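Local structure of Slr0280 protein (Synechocystis sp., 5H3K) at residues Thr78-Thr83 with Leu144-Thr149; Leu89-Leu94 with Arg123-Thr128; Leu94-Thr97 with Gln101-Val104; Gln112-Arg117 with Thr128-Gly133. The protein is of unknown function but carries a domain of the phosphodiester glycosidase (NAGPA) family, so it may act on sugar phosphodiester bonds. All blocks are in the same frame, centred on the assembly; numbering follows the deposited sequence.

All four contacts lie in one N-terminal region, on a curled mixed sheet whose strands 75-81, 122-126, 112-119, 101-105 and 92-93 follow one another as neighbours. Contact 1 and contact 2 have centres 9 Å apart and join where Leu80 O meets Leu125 N at 2.8 Å. Contacts 2 and 4 are closest, 7 Å between centres, and meet through Tyr124 N and Arg117 O, 2.8 Å apart. Contact 3 lies farther along the sheet, 18 Å from contact 1 between centres. It shares Leu94 with contact 2 and reaches contact 4 where Gln102 O meets Leu114 N at 2.8 Å. These are structural contacts, and none contains a bound ligand.

Contact 1. Residues Thr78-Thr83 with Leu144-Thr149; sequences TGLGDT and LVMPNT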
loop_
_atom_site.group_PDB
_atom_site.type_symbol
_atom_site.label_atom_id
_atom_site.label_comp_id
_atom_site.label_asym_id
_atom_site.label_seq_id
_atom_site.Cartn_x
_atom_site.Cartn_y
_atom_site.Cartn_z
ATOM N N THR A 78 -27.512 4.765 -6.658
ATOM C CA THR A 78 -26.116 5.006 -7.003
ATOM C C THR A 78 -25.248 4.870 -5.773
ATOM O O THR A 78 -25.531 5.477 -4.724
ATOM C CB THR A 78 -25.900 6.407 -7.598
ATOM O OG1 THR A 78 -26.772 6.589 -8.720
ATOM C CG2 THR A 78 -24.441 6.569 -8.054
ATOM N N GLY A 79 -24.191 4.072 -5.902
ATOM C CA GLY A 79 -23.256 3.851 -4.815
ATOM C C GLY A 79 -21.855 4.291 -5.208
ATOM O O GLY A 79 -21.464 4.146 -6.361
ATOM N N LEU A 80 -21.109 4.843 -4.252
ATOM C CA LEU A 80 -19.727 5.261 -4.484
ATOM C C LEU A 80 -18.835 4.544 -3.474
ATOM O O LEU A 80 -19.227 4.379 -2.321
ATOM C CB LEU A 80 -19.583 6.768 -4.260
ATOM C CG LEU A 80 -20.518 7.693 -5.034
ATOM C CD1 LEU A 80 -20.111 9.133 -4.805
ATOM C CD2 LEU A 80 -20.468 7.364 -6.495
ATOM N N GLY A 81 -17.645 4.121 -3.896
ATOM C CA GLY A 81 -16.674 3.579 -2.948
ATOM C C GLY A 81 -16.484 4.520 -1.774
ATOM O O GLY A 81 -16.268 5.724 -1.972
ATOM N N ASP A 82 -16.592 3.995 -0.554
ATOM C CA ASP A 82 -16.647 4.860 0.623
ATOM C C ASP A 82 -15.430 5.762 0.790
ATOM O O ASP A 82 -15.564 6.973 1.020
ATOM C CB ASP A 82 -16.976 4.057 1.913
ATOM C CG ASP A 82 -15.876 3.084 2.352
ATOM O OD1 ASP A 82 -14.999 2.654 1.555
ATOM O OD2 ASP A 82 -15.914 2.722 3.550
ATOM N N THR A 83 -14.241 5.184 0.643
ATOM C CA THR A 83 -13.023 5.958 0.819
ATOM C C THR A 83 -12.889 6.965 -0.318
ATOM O O THR A 83 -12.274 8.029 -0.156
ATOM C CB THR A 83 -11.783 5.045 0.927
ATOM O OG1 THR A 83 -11.757 4.136 -0.178
ATOM C CG2 THR A 83 -11.830 4.238 2.211
ATOM N N LEU A 144 -19.217 8.391 -13.933
ATOM C CA LEU A 144 -20.450 8.907 -13.346
ATOM C C LEU A 144 -20.348 10.422 -13.245
ATOM O O LEU A 144 -19.426 10.946 -12.618
ATOM C CB LEU A 144 -20.677 8.312 -11.955
ATOM C CG LEU A 144 -21.870 8.806 -11.120
ATOM C CD1 LEU A 144 -23.203 8.391 -11.741
ATOM C CD2 LEU A 144 -21.774 8.265 -9.704
ATOM N N VAL A 145 -21.287 11.140 -13.855
ATOM C CA VAL A 145 -21.230 12.595 -13.822
ATOM C C VAL A 145 -21.926 13.131 -12.577
ATOM O O VAL A 145 -23.132 12.945 -12.398
ATOM C CB VAL A 145 -21.864 13.215 -15.092
ATOM C CG1 VAL A 145 -21.742 14.739 -15.059
ATOM C CG2 VAL A 145 -21.199 12.650 -16.337
ATOM N N MET A 146 -21.163 13.792 -11.712
ATOM C CA MET A 146 -21.714 14.315 -10.471
ATOM C C MET A 146 -22.581 15.543 -10.753
ATOM O O MET A 146 -22.309 16.308 -11.683
ATOM C CB MET A 146 -20.602 14.643 -9.467
ATOM C CG MET A 146 -19.705 13.454 -9.127
ATOM S SD MET A 146 -20.628 12.042 -8.467
ATOM C CE MET A 146 -21.315 12.777 -6.989
ATOM N N PRO A 147 -23.634 15.733 -9.952
ATOM C CA PRO A 147 -24.583 16.801 -10.269
ATOM C C PRO A 147 -24.020 18.170 -9.916
ATOM O O PRO A 147 -23.140 18.283 -9.059
ATOM C CB PRO A 147 -25.783 16.473 -9.375
ATOM C CG PRO A 147 -25.182 15.769 -8.182
ATOM C CD PRO A 147 -23.985 15.017 -8.709
ATOM N N ASN A 148 -24.530 19.196 -10.584
ATOM C CA ASN A 148 -24.202 20.579 -10.262
ATOM C C ASN A 148 -24.940 21.018 -8.991
ATOM O O ASN A 148 -26.167 21.010 -8.943
ATOM C CB ASN A 148 -24.594 21.465 -11.447
ATOM C CG ASN A 148 -23.967 22.846 -11.391
ATOM O OD1 ASN A 148 -23.152 23.147 -10.513
ATOM N ND2 ASN A 148 -24.350 23.700 -12.339
ATOM N N THR A 149 -24.209 21.375 -7.942
ATOM C CA THR A 149 -24.879 21.844 -6.737
ATOM C C THR A 149 -25.135 23.355 -6.744
ATOM O O THR A 149 -25.783 23.876 -5.830
ATOM C CB THR A 149 -24.102 21.471 -5.470
ATOM O OG1 THR A 149 -22.920 22.274 -5.393
ATOM C CG2 THR A 149 -23.737 19.982 -5.485
#
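Thr78 and Leu144 are the closest backbone positions, their CA atoms 9.4 Å apart, with no backbone hydrogen bond between the two segments; side chains make the join between the ends of strands 75-81 and 143-145. Strand 75-81 runs directly into helix 82-89, with Gly81 at its N-cap position, while the chain after Val145 leaves its strand as a loop. Leu144 is the hub. Its CG stands anti to the backbone N (chi1 176°), which carries the isobutyl group across to the facing strand. CD2 then meets two methyls: Thr78 CG2 at 3.6 Å, the two side chains reaching tip to tip, and Leu80 CD2, also at 3.6 Å, with the leucines crossing at about a right angle. Farther along, Met146 curls back so that its CE approaches Leu80 CD1 at 4.4 Å, a looser touch. Trp67 touches both leucines, and Ile56 lies against Leu144 and Met146. Thr78 turns its two branches to different tasks, the methyl toward Leu144 and OG1 to a hydrogen bond with Gln69. With every touching residue buried, the two strand ends meet through apolar packing, with no backbone pairing between them.

Contact 2. Residues Leu89-Leu94 with Arg123-Thr128; sequences LGLDLL and RYLDVT
Leu93 and Leu125 meet within a curled mixed beta sheet, where Asp82 at the start of helix 82-89 touches both; their strands, 92-93 and 122-126, are not paired, and their CA atoms are 10.4 Å apart. Apolar contact does all the work across this gap. Leu93 CD2 touches Leu125 CD1 at 3.8 Å, the two side chains slanting across each other. Both CB atoms already point across, and with CG anti to the carbonyl carbon (chi1 -52° for Leu93, -57° for Leu125) the forks meet through one methyl each. The same Leu125 CD1 also receives Leu91 CD1, at a looser 4.5 Å, and so meets both Leu91, in the loop before strand 92-93, and Leu93 within it. Helix 82-89 adds to the layer, Met86 packing on Leu93 and Ala85 on Leu91.

Leu125 has a second role through its other methyl: CD2 lies 4.0 Å above the guanidinium plane of Arg123, offset toward the rim. That flat charged group is also gripped at its nitrogens, by a salt bridge to Asp82 and a hydrogen bond to Pro99 O.

Polar bonds within 123-128 shape the strand's exit. Asp126 forms an Asx turn, and its OD2 has a salt bridge to Arg77. The other oxygen, OD1, takes two donors from Thr128: the backbone N at 3.0 Å, and OG1 at 2.7 Å on the syn side, 28° out of the carboxylate plane.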
loop_
_atom_site.group_PDB
_atom_site.type_symbol
_atom_site.label_atom_id
_atom_site.label_comp_id
_atom_site.label_asym_id
_atom_site.label_seq_id
_atom_site.Cartn_x
_atom_site.Cartn_y
_atom_site.Cartn_z
ATOM N N LEU A 89 -15.533 13.754 -2.540
ATOM C CA LEU A 89 -16.752 14.537 -2.316
ATOM C C LEU A 89 -16.683 15.327 -1.013
ATOM O O LEU A 89 -17.328 16.369 -0.885
ATOM C CB LEU A 89 -18.002 13.660 -2.310
ATOM C CG LEU A 89 -18.271 12.757 -3.509
ATOM C CD1 LEU A 89 -19.696 12.250 -3.441
ATOM C CD2 LEU A 89 -18.006 13.484 -4.821
ATOM N N GLY A 90 -15.911 14.827 -0.047
ATOM C CA GLY A 90 -15.814 15.437 1.265
ATOM C C GLY A 90 -16.786 14.897 2.306
ATOM O O GLY A 90 -17.035 15.556 3.312
ATOM N N LEU A 91 -17.330 13.702 2.085
ATOM C CA LEU A 91 -18.186 13.080 3.102
ATOM C C LEU A 91 -17.389 12.727 4.350
ATOM O O LEU A 91 -16.358 12.064 4.259
ATOM C CB LEU A 91 -18.814 11.785 2.588
ATOM C CG LEU A 91 -19.686 11.734 1.342
ATOM C CD1 LEU A 91 -20.477 10.419 1.325
ATOM C CD2 LEU A 91 -20.611 12.936 1.220
ATOM N N ASP A 92 -17.856 13.155 5.517
ATOM C CA ASP A 92 -17.223 12.748 6.770
ATOM C C ASP A 92 -17.828 11.400 7.138
ATOM O O ASP A 92 -19.028 11.312 7.390
ATOM C CB ASP A 92 -17.496 13.786 7.869
ATOM C CG ASP A 92 -16.712 13.522 9.166
ATOM O OD1 ASP A 92 -15.816 12.641 9.192
ATOM O OD2 ASP A 92 -16.981 14.228 10.170
ATOM N N LEU A 93 -17.015 10.344 7.116
ATOM C CA LEU A 93 -17.474 9.012 7.534
ATOM C C LEU A 93 -17.358 8.877 9.050
ATOM O O LEU A 93 -16.250 8.846 9.593
ATOM C CB LEU A 93 -16.663 7.902 6.856
ATOM C CG LEU A 93 -16.541 7.983 5.329
ATOM C CD1 LEU A 93 -15.856 6.756 4.764
ATOM C CD2 LEU A 93 -17.898 8.167 4.690
ATOM N N LEU A 94 -18.502 8.796 9.729
ATOM C CA LEU A 94 -18.532 8.692 11.186
ATOM C C LEU A 94 -18.422 7.235 11.649
ATOM O O LEU A 94 -18.767 6.313 10.898
ATOM C CB LEU A 94 -19.835 9.302 11.721
ATOM C CG LEU A 94 -20.215 10.652 11.124
ATOM C CD1 LEU A 94 -21.541 11.148 11.712
ATOM C CD2 LEU A 94 -19.116 11.656 11.359
ATOM N N ARG A 123 -16.318 -1.052 -1.005
ATOM C CA ARG A 123 -17.506 -0.896 -0.157
ATOM C C ARG A 123 -18.287 0.317 -0.664
ATOM O O ARG A 123 -17.866 1.464 -0.476
ATOM C CB ARG A 123 -17.071 -0.667 1.289
ATOM C CG ARG A 123 -18.211 -0.430 2.279
ATOM C CD ARG A 123 -17.648 -0.099 3.648
ATOM N NE ARG A 123 -18.661 -0.025 4.705
ATOM C CZ ARG A 123 -18.864 1.039 5.480
ATOM N NH1 ARG A 123 -18.130 2.135 5.319
ATOM N NH2 ARG A 123 -19.795 1.010 6.426
ATOM N N TYR A 124 -19.433 0.076 -1.291
ATOM C CA TYR A 124 -20.200 1.155 -1.931
ATOM C C TYR A 124 -21.233 1.774 -0.991
ATOM O O TYR A 124 -22.003 1.056 -0.346
ATOM C CB TYR A 124 -20.885 0.635 -3.201
ATOM C CG TYR A 124 -19.901 0.211 -4.266
ATOM C CD1 TYR A 124 -19.466 1.105 -5.234
ATOM C CD2 TYR A 124 -19.381 -1.081 -4.287
ATOM C CE1 TYR A 124 -18.551 0.720 -6.202
ATOM C CE2 TYR A 124 -18.469 -1.469 -5.245
ATOM C CZ TYR A 124 -18.061 -0.570 -6.202
ATOM O OH TYR A 124 -17.145 -0.970 -7.157
ATOM N N LEU A 125 -21.229 3.104 -0.898
ATOM C CA LEU A 125 -22.227 3.825 -0.105
ATOM C C LEU A 125 -23.350 4.321 -1.012
ATOM O O LEU A 125 -23.097 4.964 -2.026
ATOM C CB LEU A 125 -21.595 5.014 0.646
ATOM C CG LEU A 125 -20.421 4.772 1.608
ATOM C CD1 LEU A 125 -20.006 6.070 2.321
ATOM C CD2 LEU A 125 -20.718 3.679 2.637
ATOM N N ASP A 126 -24.593 4.012 -0.653
ATOM C CA ASP A 126 -25.753 4.439 -1.443
ATOM C C ASP A 126 -25.996 5.926 -1.188
ATOM O O ASP A 126 -26.508 6.313 -0.129
ATOM C CB ASP A 126 -26.979 3.593 -1.058
ATOM C CG ASP A 126 -28.209 3.893 -1.914
ATOM O OD1 ASP A 126 -28.367 5.037 -2.387
ATOM O OD2 ASP A 126 -29.037 2.974 -2.102
ATOM N N VAL A 127 -25.613 6.758 -2.155
ATOM C CA VAL A 127 -25.689 8.212 -1.991
ATOM C C VAL A 127 -26.919 8.813 -2.676
ATOM O O VAL A 127 -27.034 10.036 -2.793
ATOM C CB VAL A 127 -24.413 8.916 -2.524
ATOM C CG1 VAL A 127 -23.178 8.445 -1.750
ATOM C CG2 VAL A 127 -24.250 8.669 -4.018
ATOM N N THR A 128 -27.836 7.947 -3.109
ATOM C CA THR A 128 -29.017 8.372 -3.873
ATOM C C THR A 128 -29.852 9.425 -3.145
ATOM O O THR A 128 -30.181 10.466 -3.716
ATOM C CB THR A 128 -29.923 7.175 -4.232
ATOM O OG1 THR A 128 -29.122 6.096 -4.719
ATOM C CG2 THR A 128 -30.928 7.565 -5.305
#

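Contact 3. Residues Leu94-Thr97 with Gln101-Val104; sequences LDNT and QQPV
Leu94 and Val104 (CA atoms 5.4 Å apart), followed by Asn96 and Gln102, bring the segment leaving strand 92-93 antiparallel alongside strand 101-105. The first link is between backbones, Leu94 N giving its proton to Pro103 O at 2.9 Å. The Leu94 side chain follows, CB packing on Pro103 CB at 4.2 Å, CB and CG lying against Pro103 O, and CD1 reaching the backbone of Val104. Pro103 has no N-H to return the bond, and the amide of Gln102 takes that place. Bent at chi2 (52°), the Gln102 chain folds back until NE2 donates to Leu94 O at 2.8 Å, in the carbonyl plane and on a lone pair. The same nitrogen donates to Pro103 O, also at 2.8 Å. Its two donors, Leu94 N and Gln102 NE2, arrive from opposite faces of the carbonyl plane. Gln102 OE1 is bonded to Arg123, so both ends of the amide are engaged and its rotation is fixed.

At the other end, Asn96 ND2 reaches Gln101 O at 3.2 Å, almost in line with the carbonyl bond, while its OD1 accepts from Asn274 N of strand 271-276. Nearer the backbone, Asn96 CB rests on Pro103 CD at 3.7 Å. Side-chain amides therefore carry on the pairing where a proline and an irregular backbone interrupt ordinary strand bonding, and Asn96 also ties this edge to the neighbouring sheet.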
loop_
_atom_site.group_PDB
_atom_site.type_symbol
_atom_site.label_atom_id
_atom_site.label_comp_id
_atom_site.label_asym_id
_atom_site.label_seq_id
_atom_site.Cartn_x
_atom_site.Cartn_y
_atom_site.Cartn_z
ATOM N N LEU A 94 -18.502 8.796 9.729
ATOM C CA LEU A 94 -18.532 8.692 11.186
ATOM C C LEU A 94 -18.422 7.235 11.649
ATOM O O LEU A 94 -18.767 6.313 10.898
ATOM C CB LEU A 94 -19.835 9.302 11.721
ATOM C CG LEU A 94 -20.215 10.652 11.124
ATOM C CD1 LEU A 94 -21.541 11.148 11.712
ATOM C CD2 LEU A 94 -19.116 11.656 11.359
ATOM N N ASP A 95 -17.948 7.035 12.879
ATOM C CA ASP A 95 -17.839 5.692 13.450
ATOM C C ASP A 95 -19.166 4.956 13.296
ATOM O O ASP A 95 -20.237 5.512 13.585
ATOM C CB ASP A 95 -17.433 5.761 14.922
ATOM C CG ASP A 95 -16.012 6.268 15.126
ATOM O OD1 ASP A 95 -15.366 6.726 14.156
ATOM O OD2 ASP A 95 -15.535 6.217 16.274
ATOM N N ASN A 96 -19.105 3.724 12.791
ATOM C CA ASN A 96 -20.313 2.948 12.526
ATOM C C ASN A 96 -20.411 1.717 13.412
ATOM O O ASN A 96 -19.532 1.452 14.227
ATOM C CB ASN A 96 -20.383 2.524 11.054
ATOM C CG ASN A 96 -19.278 1.539 10.672
ATOM O OD1 ASN A 96 -18.169 1.599 11.201
ATOM N ND2 ASN A 96 -19.586 0.626 9.764
ATOM N N THR A 97 -21.490 0.962 13.237
ATOM C CA THR A 97 -21.673 -0.284 13.962
ATOM C C THR A 97 -21.560 -1.454 12.997
ATOM O O THR A 97 -20.512 -2.090 12.890
ATOM C CB THR A 97 -23.013 -0.300 14.706
ATOM O OG1 THR A 97 -24.049 0.142 13.821
ATOM C CG2 THR A 97 -22.940 0.638 15.903
ATOM N N GLN A 101 -23.988 -0.347 7.318
ATOM C CA GLN A 101 -24.497 0.989 7.648
ATOM C C GLN A 101 -23.346 1.979 7.755
ATOM O O GLN A 101 -22.306 1.663 8.331
ATOM C CB GLN A 101 -25.202 0.965 9.003
ATOM C CG GLN A 101 -26.375 0.016 9.085
ATOM C CD GLN A 101 -27.508 0.435 8.175
ATOM O OE1 GLN A 101 -27.538 0.079 6.992
ATOM N NE2 GLN A 101 -28.448 1.208 8.717
ATOM N N GLN A 102 -23.528 3.184 7.223
ATOM C CA GLN A 102 -22.480 4.196 7.313
ATOM C C GLN A 102 -23.076 5.561 7.597
ATOM O O GLN A 102 -23.580 6.205 6.686
ATOM C CB GLN A 102 -21.680 4.259 6.008
ATOM C CG GLN A 102 -20.500 5.217 6.097
ATOM C CD GLN A 102 -19.630 4.925 7.301
ATOM O OE1 GLN A 102 -19.028 3.860 7.394
ATOM N NE2 GLN A 102 -19.558 5.869 8.235
ATOM N N PRO A 103 -23.045 5.991 8.862
ATOM C CA PRO A 103 -23.419 7.374 9.188
ATOM C C PRO A 103 -22.403 8.384 8.643
ATOM O O PRO A 103 -21.185 8.161 8.701
ATOM C CB PRO A 103 -23.444 7.392 10.719
ATOM C CG PRO A 103 -22.659 6.178 11.154
ATOM C CD PRO A 103 -22.815 5.165 10.061
ATOM N N VAL A 104 -22.910 9.484 8.096
ATOM C CA VAL A 104 -22.058 10.479 7.448
ATOM C C VAL A 104 -22.509 11.887 7.823
ATOM O O VAL A 104 -23.651 12.087 8.244
ATOM C CB VAL A 104 -22.056 10.336 5.896
ATOM C CG1 VAL A 104 -21.514 8.959 5.448
ATOM C CG2 VAL A 104 -23.453 10.585 5.316
#

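Contact 4. Residues Gln112-Arg117 with Thr128-Gly133; sequences QTLNAR and TSLLQG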
loop_
_atom_site.group_PDB
_atom_site.type_symbol
_atom_site.label_atom_id
_atom_site.label_comp_id
_atom_site.label_asym_id
_atom_site.label_seq_id
_atom_site.Cartn_x
_atom_site.Cartn_y
_atom_site.Cartn_z
ATOM N N GLN A 112 -26.772 11.376 8.574
ATOM C CA GLN A 112 -27.547 10.554 7.672
ATOM C C GLN A 112 -26.875 9.201 7.665
ATOM O O GLN A 112 -25.647 9.112 7.641
ATOM C CB GLN A 112 -27.531 11.169 6.272
ATOM C CG GLN A 112 -28.537 10.568 5.297
ATOM C CD GLN A 112 -29.136 11.617 4.376
ATOM O OE1 GLN A 112 -28.885 12.816 4.538
ATOM N NE2 GLN A 112 -29.937 11.173 3.406
ATOM N N THR A 113 -27.667 8.142 7.712
ATOM C CA THR A 113 -27.099 6.807 7.706
ATOM C C THR A 113 -27.254 6.199 6.326
ATOM O O THR A 113 -28.371 5.938 5.878
ATOM C CB THR A 113 -27.765 5.924 8.756
ATOM O OG1 THR A 113 -27.354 6.367 10.055
ATOM C CG2 THR A 113 -27.363 4.464 8.560
ATOM N N LEU A 114 -26.136 5.991 5.638
ATOM C CA LEU A 114 -26.194 5.475 4.279
ATOM C C LEU A 114 -26.126 3.961 4.316
ATOM O O LEU A 114 -25.470 3.389 5.187
ATOM C CB LEU A 114 -25.037 6.018 3.436
ATOM C CG LEU A 114 -24.775 7.523 3.474
ATOM C CD1 LEU A 114 -23.751 7.875 2.413
ATOM C CD2 LEU A 114 -26.059 8.298 3.244
ATOM N N ASN A 115 -26.814 3.305 3.389
ATOM C CA ASN A 115 -26.624 1.876 3.225
ATOM C C ASN A 115 -25.274 1.627 2.580
ATOM O O ASN A 115 -24.869 2.366 1.682
ATOM C CB ASN A 115 -27.714 1.280 2.348
ATOM C CG ASN A 115 -29.068 1.301 3.016
ATOM O OD1 ASN A 115 -29.168 1.294 4.251
ATOM N ND2 ASN A 115 -30.123 1.325 2.207
ATOM N N ALA A 116 -24.578 0.590 3.037
ATOM C CA ALA A 116 -23.302 0.197 2.442
ATOM C C ALA A 116 -23.394 -1.230 1.931
ATOM O O ALA A 116 -23.967 -2.091 2.600
ATOM C CB ALA A 116 -22.153 0.334 3.464
ATOM N N ARG A 117 -22.838 -1.486 0.750
ATOM C CA ARG A 117 -22.763 -2.849 0.253
ATOM C C ARG A 117 -21.383 -3.143 -0.310
ATOM O O ARG A 117 -20.780 -2.305 -0.983
ATOM C CB ARG A 117 -23.830 -3.111 -0.806
ATOM C CG ARG A 117 -23.681 -2.283 -2.064
ATOM C CD ARG A 117 -24.807 -2.592 -3.045
ATOM N NE ARG A 117 -24.542 -3.784 -3.851
ATOM C CZ ARG A 117 -25.392 -4.282 -4.745
ATOM N NH1 ARG A 117 -26.570 -3.701 -4.938
ATOM N NH2 ARG A 117 -25.068 -5.366 -5.440
ATOM N N THR A 128 -27.836 7.947 -3.109
ATOM C CA THR A 128 -29.017 8.372 -3.873
ATOM C C THR A 128 -29.852 9.425 -3.145
ATOM O O THR A 128 -30.181 10.466 -3.716
ATOM C CB THR A 128 -29.923 7.175 -4.232
ATOM O OG1 THR A 128 -29.122 6.096 -4.719
ATOM C CG2 THR A 128 -30.928 7.565 -5.305
ATOM N N SER A 129 -30.187 9.159 -1.887
ATOM C CA SER A 129 -30.990 10.100 -1.109
ATOM C C SER A 129 -30.203 11.336 -0.717
ATOM O O SER A 129 -30.722 12.459 -0.749
ATOM C CB SER A 129 -31.549 9.428 0.140
ATOM O OG SER A 129 -32.589 8.535 -0.212
ATOM N N LEU A 130 -28.949 11.114 -0.337
ATOM C CA LEU A 130 -28.055 12.188 0.069
ATOM C C LEU A 130 -28.020 13.299 -0.966
ATOM O O LEU A 130 -28.036 14.481 -0.629
ATOM C CB LEU A 130 -26.641 11.635 0.251
ATOM C CG LEU A 130 -25.576 12.594 0.775
ATOM C CD1 LEU A 130 -25.924 13.049 2.178
ATOM C CD2 LEU A 130 -24.221 11.909 0.760
ATOM N N LEU A 131 -27.976 12.908 -2.233
ATOM C CA LEU A 131 -27.755 13.854 -3.326
ATOM C C LEU A 131 -29.008 14.092 -4.147
ATOM O O LEU A 131 -28.937 14.652 -5.240
ATOM C CB LEU A 131 -26.659 13.332 -4.247
ATOM C CG LEU A 131 -25.325 13.066 -3.554
ATOM C CD1 LEU A 131 -24.325 12.495 -4.542
ATOM C CD2 LEU A 131 -24.822 14.362 -2.931
ATOM N N GLN A 132 -30.150 13.665 -3.615
ATOM C CA GLN A 132 -31.410 13.696 -4.360
ATOM C C GLN A 132 -31.815 15.104 -4.810
ATOM O O GLN A 132 -32.333 15.286 -5.915
ATOM C CB GLN A 132 -32.534 13.052 -3.539
ATOM C CG GLN A 132 -33.526 12.263 -4.384
ATOM C CD GLN A 132 -34.142 11.095 -3.628
ATOM O OE1 GLN A 132 -34.543 11.233 -2.468
ATOM N NE2 GLN A 132 -34.209 9.931 -4.279
ATOM N N GLY A 133 -31.561 16.095 -3.960
ATOM C CA GLY A 133 -31.929 17.463 -4.266
ATOM C C GLY A 133 -31.268 18.011 -5.515
ATOM O O GLY A 133 -31.739 18.996 -6.085
#
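Gln112 reaches out from the start of strand 112-119 and slants across Leu130, which sits in the turn following strand 122-126. The glutamine points toward the turn with CG anti to the backbone N (chi1 -168°), and its chi2 lies away from the staggered values. This brings the amide end alongside Leu130 CD1. OE1 lies 3.8 Å from that methyl, an ordinary contact of a polar atom with a carbon. NE2, at the other end of the amide, comes to the backbone of the turn, 3.9 Å from Leu130 N and 4.0 Å from Ser129 CB. None of these approaches is a hydrogen bond; the amide meets the turn by van der Waals contact.

Leu130 answers with its two methyls. CD1 takes the amide, and CD2 faces Leu114, two residues on from Gln112, 4.4 Å from its CD1. The CG of Leu130 stands anti to its own N (chi1 -176°), placing the fork between the two partners. Leu114 itself packs more deeply, against Val104 and Leu125, and Leu130 also touches Leu91, so the turn leucine borders the cluster formed by Leu91, Leu114 and Leu125. Ser129, by contrast, is exposed and meets the glutamine through CB.

Ser129 to Gln132 form a type I beta turn, closed by Gln132 N bonding to Ser129 O at 3.2 Å. The whole is a chain reversal packed against its own sheet: strands 112-119 and 122-126 make an antiparallel beta hairpin, and the segment leaving it folds back so that a turn leucine packs on Gln112 and Leu114 at the beginning of the hairpin's first strand.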